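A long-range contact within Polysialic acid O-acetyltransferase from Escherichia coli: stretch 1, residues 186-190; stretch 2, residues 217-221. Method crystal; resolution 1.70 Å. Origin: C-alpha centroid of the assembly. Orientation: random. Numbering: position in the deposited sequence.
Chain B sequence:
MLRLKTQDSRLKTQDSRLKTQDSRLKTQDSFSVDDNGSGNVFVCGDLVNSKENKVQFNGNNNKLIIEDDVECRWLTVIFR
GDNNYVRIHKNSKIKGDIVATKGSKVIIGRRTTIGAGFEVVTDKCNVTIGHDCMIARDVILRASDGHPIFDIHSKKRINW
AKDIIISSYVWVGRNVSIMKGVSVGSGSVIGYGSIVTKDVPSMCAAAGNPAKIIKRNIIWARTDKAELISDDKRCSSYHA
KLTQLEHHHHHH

Stretch 1, residues 186-190: SGSVI
Stretch 2 (217-221) NIIWA

Two backbone segments can pack closely without sharing a hydrogen bond, and residues 186-190 and 217-221 of this acetyltransferase are a compact example, burying 224 Å². From I218 to A221 the second stretch is extended (phi/psi -126/166, -154/153, -115/168, -141/159), after N217 at 63/45; the two segments cross rather than run side by side. S186 (-63/141, chi1 t) leads in without contact. G187 turns at 83/-3, angles that would jam a CB against the preceding carbonyl and by themselves call for glycine. Here the CA atoms of the two stretches come nearest, G187 CA lying 5.1 Å from I219 CA. I219 (t, t) has its CB sideways; an ideal G187 CB would stand 3.6 Å from I219 CG1. G187 O lies 3.6 Å from I219 CA and meets the indole edge, 3.4 Å from W220 CD1, yet this buried oxygen finds no partner. S188 (-85/167, m) directs its CB away, while S188 O approaches W220 NE1 at 3.7 Å; that nitrogen is hydrogen-bonded elsewhere. At V189 (-131/128, t) strand begins and the CA-to-CB bond points toward the other stretch. V189 CG2 packs 3.9 Å from I218 CD1 (p, p; CB sideways, end nearer) and 3.8 Å from W220 CB (p, -80°; toward), two apolar contacts sharing one methyl. I190 (-105/124, m, m) continues beyond reach.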

# COMPACT_ATOMS: atom_id res chain seq x y z
N SER B 186 -5.71 24.23 -5.71
CA SER B 186 -6.72 23.93 -6.71
C SER B 186 -6.10 23.51 -8.05
O SER B 186 -5.08 24.05 -8.47
CB SER B 186 -7.63 25.16 -6.89
OG SER B 186 -8.66 24.92 -7.82
N GLY B 187 -6.72 22.53 -8.71
CA GLY B 187 -6.25 22.07 -10.01
C GLY B 187 -5.12 21.07 -9.97
O GLY B 187 -4.67 20.57 -11.00
N SER B 188 -4.65 20.77 -8.77
CA SER B 188 -3.48 19.90 -8.63
C SER B 188 -3.84 18.42 -8.66
O SER B 188 -5.01 18.03 -8.52
CB SER B 188 -2.71 20.25 -7.36
OG SER B 188 -2.17 21.56 -7.48
N VAL B 189 -2.80 17.60 -8.82
CA VAL B 189 -2.94 16.16 -8.96
C VAL B 189 -1.96 15.47 -8.02
O VAL B 189 -0.77 15.79 -8.02
CB VAL B 189 -2.60 15.72 -10.39
CG1 VAL B 189 -2.61 14.21 -10.51
CG2 VAL B 189 -3.55 16.36 -11.39
N ILE B 190 -2.45 14.54 -7.20
CA ILE B 190 -1.56 13.74 -6.36
C ILE B 190 -1.47 12.34 -6.96
O ILE B 190 -2.49 11.67 -7.16
CB ILE B 190 -2.05 13.63 -4.90
CG1 ILE B 190 -2.25 15.02 -4.28
CG2 ILE B 190 -1.07 12.80 -4.07
CD1 ILE B 190 -1.00 15.89 -4.31
N ASN B 217 2.53 23.91 -13.51
CA ASN B 217 1.74 24.48 -14.59
C ASN B 217 0.84 23.46 -15.27
O ASN B 217 0.75 23.42 -16.49
CB ASN B 217 2.66 25.11 -15.64
CG ASN B 217 3.54 26.21 -15.07
OD1 ASN B 217 4.72 26.31 -15.38
ND2 ASN B 217 2.96 27.04 -14.21
N ILE B 218 0.16 22.64 -14.47
CA ILE B 218 -0.76 21.64 -15.03
C ILE B 218 -2.16 21.74 -14.44
O ILE B 218 -2.38 22.40 -13.41
CB ILE B 218 -0.24 20.20 -14.82
CG1 ILE B 218 -0.08 19.88 -13.33
CG2 ILE B 218 1.09 20.01 -15.53
CD1 ILE B 218 -1.32 19.30 -12.69
N ILE B 219 -3.10 21.08 -15.10
CA ILE B 219 -4.47 20.94 -14.62
C ILE B 219 -5.03 19.65 -15.22
O ILE B 219 -4.57 19.21 -16.28
CB ILE B 219 -5.34 22.15 -15.01
CG1 ILE B 219 -6.61 22.21 -14.15
CG2 ILE B 219 -5.69 22.12 -16.51
CD1 ILE B 219 -7.36 23.53 -14.26
N TRP B 220 -5.99 19.03 -14.55
CA TRP B 220 -6.53 17.73 -14.96
C TRP B 220 -7.99 17.86 -15.38
O TRP B 220 -8.63 18.88 -15.12
CB TRP B 220 -6.43 16.74 -13.80
CG TRP B 220 -7.24 17.20 -12.62
CD1 TRP B 220 -6.87 18.13 -11.70
CD2 TRP B 220 -8.56 16.78 -12.26
NE1 TRP B 220 -7.88 18.31 -10.78
CE2 TRP B 220 -8.93 17.49 -11.10
CE3 TRP B 220 -9.46 15.85 -12.80
CZ2 TRP B 220 -10.17 17.31 -10.47
CZ3 TRP B 220 -10.70 15.68 -12.18
CH2 TRP B 220 -11.04 16.40 -11.03
N ALA B 221 -8.52 16.82 -16.01
CA ALA B 221 -9.95 16.74 -16.29
C ALA B 221 -10.44 15.31 -16.10
O ALA B 221 -9.66 14.36 -16.14
CB ALA B 221 -10.26 17.23 -17.70